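PDB 4X3N: calcium-regulated actin-bundling protein from Dictyostelium discoideum, which bundles actin filaments under calcium regulation and may contribute to the structure and reorganization of filopodia and pseudopodia during cell movement. Local coordinates for residues Met31-Cys35 with Asp144-Asp148; Phe63-Trp69 with Phe153-Leu157; Pro123-Pro127 with Gln160-Phe164. All blocks are in the same frame, centred on the assembly; numbering follows the deposited sequence.

How the contacts relate
From the N terminus, the chain lays down 31-35, 63-69 and 123-127, then meets them in the same order with 144-148, 153-157 and 160-164. Each pair of contacts therefore crosses. Contact 1 closes the longest loop, bringing helix 28-38 back against the calcium-binding loop after 108 intervening residues. Contact 2 docks the next helix, 153-160, on helix 61-79. Contact 3 ties the end of that helix and the turn after it to the loop between helices 116-121 and 132-143. Contacts 1 and 2 share the calcium ion, whereas contacts 2 and 3 touch through I64 and Y161; contacts 1 and 3 stay about 9 Å apart at their nearest atoms.

Contact 1 (Met31-Cys35 with Asp144-Asp148); sequences MEFFC and DVNFD. With CA (calcium ion), chain D.
M31, F34 and C35 lay one side of helix 28-38 against V145 and N146, at the start of the calcium-binding loop. The dense part is here. F34 is buried, its ring crossing the V145 side chain at about a right angle, with L154, E155 and L158 of helix 153-160 and C171 of helix 167-174 packed round it. M31 reaches the loop because its chain bends at chi2 (54°) and again at chi3 (85°); that sets SD 3.6 Å from N146 CB and brings CE to 3.7 Å from V145 O. C35 SG comes in beside it, 3.8 Å from N146 CB.

Beyond N146 the packing gives way to the buried ion and its water, and the loop opens to solvent at F147. D144 OD1 binds the calcium ion at 2.3 Å and D148 OD1 at 2.5 Å, and N146 is a ligand too; the backbone O of R150 and the carboxylate of E155 complete the protein ligands, consistent with an EF-hand loop. One water also binds the ion and donates to D148 OD2 at 2.6 Å. The loop holds its own shape: a type I turn runs from D144 to F147, and D148 N donates to D144 OD1 at 3.3 Å on the syn lone pair, with an N-H...O angle of 157°. F147 has D144 O over one ring face and meets Y101 of the second subunit edge-to-face. Q83 of that subunit packs on M31 and C35.

The helix thus meets the carbon side of the loop, V145 and N146 CB, while the carboxylate oxygens turn to the ion. Since calcium probably offsets the mutual repulsion of the D144, D148 and E155 carboxylates, the loop surface that meets the helix is likely to depend on the ion being bound.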
loop_
_atom_site.group_PDB
_atom_site.type_symbol
_atom_site.label_atom_id
_atom_site.label_comp_id
_atom_site.label_asym_id
_atom_site.label_seq_id
_atom_site.Cartn_x
_atom_site.Cartn_y
_atom_site.Cartn_z
ATOM N N MET A 31 21.874 0.781 9.522
ATOM C CA MET A 31 20.483 0.684 9.131
ATOM C C MET A 31 20.289 1.233 7.734
ATOM O O MET A 31 19.526 0.675 6.969
ATOM C CB MET A 31 19.590 1.404 10.120
ATOM C CG MET A 31 18.109 1.213 9.895
ATOM S SD MET A 31 17.604 -0.540 9.829
ATOM C CE MET A 31 17.396 -0.866 11.602
ATOM N N GLU A 32 21.000 2.299 7.371
ATOM C CA GLU A 32 20.735 2.923 6.090
ATOM C C GLU A 32 21.238 1.975 5.042
ATOM O O GLU A 32 20.573 1.756 4.009
ATOM C CB GLU A 32 21.433 4.297 5.963
ATOM C CG GLU A 32 21.410 4.860 4.535
ATOM C CD GLU A 32 22.501 5.923 4.273
ATOM O OE1 GLU A 32 23.330 6.192 5.175
ATOM O OE2 GLU A 32 22.537 6.507 3.165
ATOM N N PHE A 33 22.439 1.433 5.289
ATOM C CA PHE A 33 23.011 0.395 4.407
ATOM C C PHE A 33 22.037 -0.757 4.219
ATOM O O PHE A 33 21.692 -1.157 3.121
ATOM C CB PHE A 33 24.326 -0.130 4.982
ATOM C CG PHE A 33 24.881 -1.277 4.221
ATOM C CD1 PHE A 33 25.497 -1.069 2.977
ATOM C CD2 PHE A 33 24.782 -2.544 4.691
ATOM C CE1 PHE A 33 26.030 -2.133 2.282
ATOM C CE2 PHE A 33 25.295 -3.593 3.992
ATOM C CZ PHE A 33 25.887 -3.399 2.782
ATOM N N PHE A 34 21.585 -1.294 5.345
ATOM C CA PHE A 34 20.687 -2.439 5.357
ATOM C C PHE A 34 19.440 -2.128 4.561
ATOM O O PHE A 34 19.008 -2.936 3.750
ATOM C CB PHE A 34 20.299 -2.714 6.804
ATOM C CG PHE A 34 19.526 -3.964 7.010
ATOM C CD1 PHE A 34 18.201 -3.977 6.904
ATOM C CD2 PHE A 34 20.183 -5.127 7.402
ATOM C CE1 PHE A 34 17.481 -5.164 7.073
ATOM C CE2 PHE A 34 19.495 -6.319 7.570
ATOM C CZ PHE A 34 18.145 -6.342 7.435
ATOM N N CYS A 35 18.832 -0.987 4.816
ATOM C CA CYS A 35 17.609 -0.630 4.106
ATOM C C CYS A 35 17.840 -0.542 2.610
ATOM O O CYS A 35 16.957 -0.965 1.823
ATOM C CB CYS A 35 16.985 0.677 4.639
ATOM S SG CYS A 35 16.276 0.434 6.294
ATOM N N ASP A 144 11.313 -8.810 10.635
ATOM C CA ASP A 144 11.269 -7.404 10.159
ATOM C C ASP A 144 12.146 -6.451 10.961
ATOM O O ASP A 144 11.633 -5.569 11.729
ATOM C CB ASP A 144 9.827 -6.905 10.110
ATOM C CG ASP A 144 9.706 -5.484 9.555
ATOM O OD1 ASP A 144 10.595 -5.043 8.811
ATOM O OD2 ASP A 144 8.693 -4.840 9.872
ATOM N N VAL A 145 13.448 -6.531 10.679
ATOM C CA VAL A 145 14.429 -5.852 11.478
ATOM C C VAL A 145 14.535 -4.354 11.252
ATOM O O VAL A 145 14.978 -3.663 12.125
ATOM C CB VAL A 145 15.799 -6.528 11.415
ATOM C CG1 VAL A 145 15.666 -8.047 11.727
ATOM C CG2 VAL A 145 16.447 -6.290 10.093
ATOM N N ASN A 146 14.061 -3.829 10.122
ATOM C CA ASN A 146 14.015 -2.384 10.007
ATOM C C ASN A 146 12.645 -1.785 10.290
ATOM O O ASN A 146 12.438 -0.617 10.026
ATOM C CB ASN A 146 14.538 -1.949 8.663
ATOM C CG ASN A 146 13.853 -2.648 7.542
ATOM O OD1 ASN A 146 12.895 -3.373 7.757
ATOM N ND2 ASN A 146 14.370 -2.475 6.335
ATOM N N PHE A 147 11.715 -2.589 10.804
ATOM C CA PHE A 147 10.392 -2.131 11.235
ATOM C C PHE A 147 9.561 -1.409 10.190
ATOM O O PHE A 147 8.902 -0.391 10.497
ATOM C CB PHE A 147 10.522 -1.304 12.515
ATOM C CG PHE A 147 11.098 -2.085 13.662
ATOM C CD1 PHE A 147 12.425 -2.075 13.901
ATOM C CD2 PHE A 147 10.290 -2.820 14.485
ATOM C CE1 PHE A 147 12.962 -2.794 14.962
ATOM C CE2 PHE A 147 10.811 -3.548 15.541
ATOM C CZ PHE A 147 12.161 -3.528 15.770
ATOM N N ASP A 148 9.580 -1.942 8.950
ATOM C CA ASP A 148 8.844 -1.290 7.890
ATOM C C ASP A 148 7.590 -2.013 7.526
ATOM O O ASP A 148 6.921 -1.621 6.610
ATOM C CB ASP A 148 9.756 -0.953 6.679
ATOM C CG ASP A 148 10.241 -2.191 5.952
ATOM O OD1 ASP A 148 9.930 -3.268 6.416
ATOM O OD2 ASP A 148 10.921 -2.081 4.928
HETATM CA CA CA D . 11.569 -5.091 6.697
HETATM O O HOH W 1 12.447 -4.201 4.665
#

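Contact 2 (Phe63-Trp69 with Phe153-Leu157); sequences FIYSVGW and FLEYL. With CA (calcium ion), chain D.
The exiting helix of the EF-hand-like unit, 153-160, brings F153 against G68 and W69 on helix 61-79. The axes of 63-69 and 153-157 cross at 112° and come no nearer than 12.1 Å, a wide gap filled by side chains. F153 has the largest share: its CG stands opposite the backbone N (chi1 -162°), which carries the ring to the G68-W69 backbone. F153 CZ lies 3.3 Å from W69 N and F153 CE1 3.5 Å from G68 C, an approach allowed by the missing side chain of G68. I64 O sits at the ring's edge, in its plane, where it also takes a 2.7 Å hydrogen bond from W69 N in a pi-type turn. L157 CD1 lies over one face of the F153 ring, while the W69 five-membered ring meets F153 obliquely, planes at 35°. With alanine instead of F153 the G68-W69 backbone and L157 would probably lose the ring they pack on, leaving a gap between the helices.

One turn further along the short helix, I64 CG1 meets L157 CD2 at 3.9 Å. E155 points the other way, binding the calcium ion with both carboxylate oxygens, which makes this short helix a link between metal site and core. Toward helix 96-111, Y156 crosses F63 at about a right angle, its OH at the F63 ring edge, 4.0 Å from F63 CE1.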
loop_
_atom_site.group_PDB
_atom_site.type_symbol
_atom_site.label_atom_id
_atom_site.label_comp_id
_atom_site.label_asym_id
_atom_site.label_seq_id
_atom_site.Cartn_x
_atom_site.Cartn_y
_atom_site.Cartn_z
ATOM N N PHE A 63 19.985 -24.248 -2.482
ATOM C CA PHE A 63 18.658 -24.117 -1.992
ATOM C C PHE A 63 18.193 -22.657 -2.059
ATOM O O PHE A 63 17.053 -22.340 -2.370
ATOM C CB PHE A 63 18.655 -24.566 -0.546
ATOM C CG PHE A 63 17.307 -24.596 0.059
ATOM C CD1 PHE A 63 16.738 -23.428 0.603
ATOM C CD2 PHE A 63 16.603 -25.801 0.161
ATOM C CE1 PHE A 63 15.474 -23.473 1.174
ATOM C CE2 PHE A 63 15.345 -25.843 0.752
ATOM C CZ PHE A 63 14.755 -24.684 1.227
ATOM N N ILE A 64 19.095 -21.770 -1.762
ATOM C CA ILE A 64 18.754 -20.342 -1.706
ATOM C C ILE A 64 18.299 -19.944 -3.090
ATOM O O ILE A 64 17.307 -19.218 -3.275
ATOM C CB ILE A 64 19.928 -19.518 -1.186
ATOM C CG1 ILE A 64 20.061 -19.701 0.321
ATOM C CG2 ILE A 64 19.699 -17.995 -1.488
ATOM C CD1 ILE A 64 21.405 -19.356 0.852
ATOM N N TYR A 65 19.020 -20.457 -4.073
ATOM C CA TYR A 65 18.767 -20.153 -5.482
ATOM C C TYR A 65 17.543 -20.802 -6.049
ATOM O O TYR A 65 16.655 -20.122 -6.638
ATOM C CB TYR A 65 19.996 -20.545 -6.325
ATOM C CG TYR A 65 19.842 -20.205 -7.789
ATOM C CD1 TYR A 65 19.272 -21.138 -8.672
ATOM C CD2 TYR A 65 20.273 -18.982 -8.296
ATOM C CE1 TYR A 65 19.130 -20.835 -10.024
ATOM C CE2 TYR A 65 20.118 -18.682 -9.638
ATOM C CZ TYR A 65 19.548 -19.623 -10.483
ATOM O OH TYR A 65 19.413 -19.318 -11.824
ATOM N N SER A 66 17.443 -22.112 -5.829
ATOM C CA SER A 66 16.398 -22.903 -6.474
ATOM C C SER A 66 15.060 -22.871 -5.757
ATOM O O SER A 66 14.023 -23.010 -6.390
ATOM C CB SER A 66 16.857 -24.367 -6.579
ATOM O OG SER A 66 17.797 -24.406 -7.609
ATOM N N VAL A 67 15.095 -22.724 -4.448
ATOM C CA VAL A 67 13.896 -22.801 -3.628
ATOM C C VAL A 67 13.570 -21.493 -2.953
ATOM O O VAL A 67 12.443 -21.039 -3.033
ATOM C CB VAL A 67 14.037 -23.853 -2.518
ATOM C CG1 VAL A 67 12.722 -24.043 -1.750
ATOM C CG2 VAL A 67 14.493 -25.195 -3.075
ATOM N N GLY A 68 14.526 -20.888 -2.244
ATOM C CA GLY A 68 14.244 -19.612 -1.563
ATOM C C GLY A 68 13.872 -18.500 -2.531
ATOM O O GLY A 68 12.758 -17.899 -2.467
ATOM N N TRP A 69 14.752 -18.269 -3.491
ATOM C CA TRP A 69 14.511 -17.224 -4.491
ATOM C C TRP A 69 13.255 -17.446 -5.321
ATOM O O TRP A 69 12.459 -16.482 -5.549
ATOM C CB TRP A 69 15.733 -17.082 -5.362
ATOM C CG TRP A 69 15.767 -15.941 -6.289
ATOM C CD1 TRP A 69 15.419 -14.690 -6.013
ATOM C CD2 TRP A 69 16.259 -15.936 -7.650
ATOM N NE1 TRP A 69 15.675 -13.878 -7.128
ATOM C CE2 TRP A 69 16.138 -14.654 -8.137
ATOM C CE3 TRP A 69 16.740 -16.929 -8.509
ATOM C CZ2 TRP A 69 16.499 -14.304 -9.450
ATOM C CZ3 TRP A 69 17.116 -16.579 -9.812
ATOM C CH2 TRP A 69 16.997 -15.290 -10.262
ATOM N N PHE A 153 13.971 -10.453 0.972
ATOM C CA PHE A 153 14.692 -11.727 0.878
ATOM C C PHE A 153 15.855 -11.730 1.806
ATOM O O PHE A 153 16.113 -12.729 2.461
ATOM C CB PHE A 153 15.117 -11.994 -0.542
ATOM C CG PHE A 153 15.489 -13.424 -0.840
ATOM C CD1 PHE A 153 14.734 -14.470 -0.370
ATOM C CD2 PHE A 153 16.557 -13.708 -1.716
ATOM C CE1 PHE A 153 15.102 -15.805 -0.658
ATOM C CE2 PHE A 153 16.897 -15.057 -2.047
ATOM C CZ PHE A 153 16.197 -16.075 -1.485
ATOM N N LEU A 154 16.517 -10.581 1.945
ATOM C CA LEU A 154 17.594 -10.412 2.917
ATOM C C LEU A 154 17.131 -10.765 4.329
ATOM O O LEU A 154 17.823 -11.461 5.027
ATOM C CB LEU A 154 18.180 -9.016 2.975
ATOM C CG LEU A 154 19.354 -8.761 3.943
ATOM C CD1 LEU A 154 20.639 -9.518 3.581
ATOM C CD2 LEU A 154 19.663 -7.285 3.977
ATOM N N GLU A 155 16.004 -10.234 4.728
ATOM C CA GLU A 155 15.498 -10.449 6.091
ATOM C C GLU A 155 15.120 -11.915 6.299
ATOM O O GLU A 155 15.448 -12.480 7.321
ATOM C CB GLU A 155 14.341 -9.488 6.370
ATOM C CG GLU A 155 14.823 -8.083 6.631
ATOM C CD GLU A 155 13.692 -7.100 6.620
ATOM O OE1 GLU A 155 13.038 -6.999 5.578
ATOM O OE2 GLU A 155 13.458 -6.457 7.661
ATOM N N TYR A 156 14.464 -12.517 5.314
ATOM C CA TYR A 156 14.209 -13.966 5.344
ATOM C C TYR A 156 15.513 -14.765 5.520
ATOM O O TYR A 156 15.598 -15.700 6.339
ATOM C CB TYR A 156 13.452 -14.435 4.080
ATOM C CG TYR A 156 13.715 -15.890 3.757
ATOM C CD1 TYR A 156 13.054 -16.904 4.454
ATOM C CD2 TYR A 156 14.569 -16.262 2.727
ATOM C CE1 TYR A 156 13.280 -18.261 4.143
ATOM C CE2 TYR A 156 14.832 -17.581 2.434
ATOM C CZ TYR A 156 14.197 -18.599 3.164
ATOM O OH TYR A 156 14.437 -19.952 2.861
ATOM N N LEU A 157 16.535 -14.408 4.758
ATOM C CA LEU A 157 17.811 -15.107 4.835
ATOM C C LEU A 157 18.528 -15.030 6.148
ATOM O O LEU A 157 19.009 -16.034 6.674
ATOM C CB LEU A 157 18.752 -14.644 3.747
ATOM C CG LEU A 157 18.260 -15.067 2.370
ATOM C CD1 LEU A 157 19.062 -14.351 1.273
ATOM C CD2 LEU A 157 18.417 -16.581 2.095
HETATM CA CA CA D . 11.569 -5.091 6.697
HETATM O O HOH W 1 12.447 -4.201 4.665
#

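Contact 3 (Pro123-Pro127 with Gln160-Phe164); sequences PISQP and QYKDF
Q160 leaves the helix end with CG opposite its backbone N (chi1 177°), then bends at chi2 (67°), and this swings its amide up to the I124-Q126 backbone. There Q160 NE2 donates twice, to I124 O at 3.0 Å and to Q126 O at 3.0 Å. The second bond arrives from above the Q126 carbonyl plane, 69° out of it. At the other end of the amide, a water donates to Q160 OE1 and to S125 O, bridging the two segments. Q160 CG also lies over the centre of one face of the Y161 ring.

Y161, the first residue to leave helical angles, reaches S125 with its hydroxyl: OH lies 2.6 Å from S125 OG, a probable hydrogen bond, though the Y161 proton has another acceptor within reach, and OG lies in the plane of the ring. E60 bonds S125 OG as well. On the outer side I124 stretches out, placing CD1 4.2 Å from F164 CE2 at the ring edge and 3.5 Å from D163 OD2.

With two carbonyls gripping NE2 and a water on OE1, the Q160 amide is held against turning over, and the carbonyls of I124 and Q126 both find their donor in one side-chain amide, which ties the loop to the end of helix 153-160.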
loop_
_atom_site.group_PDB
_atom_site.type_symbol
_atom_site.label_atom_id
_atom_site.label_comp_id
_atom_site.label_asym_id
_atom_site.label_seq_id
_atom_site.Cartn_x
_atom_site.Cartn_y
_atom_site.Cartn_z
ATOM N N PRO A 123 19.448 -29.371 5.557
ATOM C CA PRO A 123 18.654 -29.289 6.774
ATOM C C PRO A 123 18.606 -27.858 7.317
ATOM O O PRO A 123 17.569 -27.390 7.719
ATOM C CB PRO A 123 19.404 -30.231 7.757
ATOM C CG PRO A 123 20.766 -30.443 7.149
ATOM C CD PRO A 123 20.493 -30.407 5.670
ATOM N N ILE A 124 19.724 -27.149 7.296
ATOM C CA ILE A 124 19.769 -25.844 7.963
ATOM C C ILE A 124 18.926 -24.801 7.193
ATOM O O ILE A 124 18.585 -23.764 7.731
ATOM C CB ILE A 124 21.219 -25.384 8.189
ATOM C CG1 ILE A 124 21.245 -24.253 9.187
ATOM C CG2 ILE A 124 21.855 -24.934 6.896
ATOM C CD1 ILE A 124 22.608 -23.629 9.393
ATOM N N SER A 125 18.574 -25.098 5.948
ATOM C CA SER A 125 17.695 -24.276 5.204
ATOM C C SER A 125 16.227 -24.549 5.391
ATOM O O SER A 125 15.448 -23.870 4.805
ATOM C CB SER A 125 18.012 -24.442 3.719
ATOM O OG SER A 125 19.248 -23.887 3.412
ATOM N N GLN A 126 15.825 -25.566 6.166
ATOM C CA GLN A 126 14.433 -25.944 6.156
ATOM C C GLN A 126 13.640 -24.903 6.908
ATOM O O GLN A 126 14.040 -24.521 7.989
ATOM C CB GLN A 126 14.192 -27.312 6.848
ATOM C CG GLN A 126 14.719 -28.495 6.020
ATOM C CD GLN A 126 14.433 -28.361 4.550
ATOM O OE1 GLN A 126 13.297 -28.574 4.089
ATOM N NE2 GLN A 126 15.484 -28.074 3.775
ATOM N N PRO A 127 12.494 -24.487 6.366
ATOM C CA PRO A 127 11.613 -23.553 7.094
ATOM C C PRO A 127 10.879 -24.274 8.222
ATOM O O PRO A 127 11.018 -25.474 8.352
ATOM C CB PRO A 127 10.626 -23.110 6.056
ATOM C CG PRO A 127 10.602 -24.236 5.058
ATOM C CD PRO A 127 11.939 -24.891 5.062
ATOM N N GLN A 160 16.545 -17.132 8.622
ATOM C CA GLN A 160 16.683 -18.570 8.337
ATOM C C GLN A 160 18.035 -19.114 8.815
ATOM O O GLN A 160 18.107 -20.181 9.408
ATOM C CB GLN A 160 16.473 -18.830 6.869
ATOM C CG GLN A 160 16.645 -20.257 6.431
ATOM C CD GLN A 160 15.576 -21.192 6.979
ATOM O OE1 GLN A 160 14.415 -20.978 6.764
ATOM N NE2 GLN A 160 15.989 -22.236 7.681
ATOM N N TYR A 161 19.093 -18.336 8.621
ATOM C CA TYR A 161 20.466 -18.791 8.883
ATOM C C TYR A 161 20.953 -18.130 10.116
ATOM O O TYR A 161 22.139 -17.863 10.270
ATOM C CB TYR A 161 21.309 -18.479 7.645
ATOM C CG TYR A 161 20.817 -19.227 6.487
ATOM C CD1 TYR A 161 20.953 -20.615 6.412
ATOM C CD2 TYR A 161 20.172 -18.588 5.437
ATOM C CE1 TYR A 161 20.482 -21.330 5.322
ATOM C CE2 TYR A 161 19.703 -19.314 4.345
ATOM C CZ TYR A 161 19.844 -20.665 4.292
ATOM O OH TYR A 161 19.309 -21.329 3.209
ATOM N N LYS A 162 20.040 -17.895 11.069
ATOM C CA LYS A 162 20.392 -17.171 12.249
ATOM C C LYS A 162 21.393 -17.872 13.205
ATOM O O LYS A 162 21.991 -17.176 14.054
ATOM C CB LYS A 162 19.159 -16.749 13.062
ATOM C CG LYS A 162 18.422 -17.911 13.763
ATOM C CD LYS A 162 17.115 -17.460 14.359
ATOM C CE LYS A 162 16.245 -18.652 14.735
ATOM N NZ LYS A 162 16.875 -19.305 15.900
ATOM N N ASP A 163 21.619 -19.177 13.063
ATOM C CA ASP A 163 22.713 -19.865 13.838
ATOM C C ASP A 163 24.063 -19.175 13.606
ATOM O O ASP A 163 24.970 -19.302 14.389
ATOM C CB ASP A 163 22.931 -21.310 13.372
ATOM C CG ASP A 163 21.719 -22.185 13.546
ATOM O OD1 ASP A 163 20.882 -21.912 14.471
ATOM O OD2 ASP A 163 21.619 -23.171 12.716
ATOM N N PHE A 164 24.235 -18.454 12.499
ATOM C CA PHE A 164 25.465 -17.684 12.339
ATOM C C PHE A 164 25.293 -16.253 11.813
ATOM O O PHE A 164 26.203 -15.502 11.988
ATOM C CB PHE A 164 26.493 -18.392 11.428
ATOM C CG PHE A 164 25.968 -18.703 10.090
ATOM C CD1 PHE A 164 25.955 -17.729 9.110
ATOM C CD2 PHE A 164 25.477 -19.953 9.816
ATOM C CE1 PHE A 164 25.419 -18.019 7.887
ATOM C CE2 PHE A 164 24.913 -20.232 8.605
ATOM C CZ PHE A 164 24.890 -19.258 7.630
HETATM O O HOH W 2 13.515 -21.760 4.530
#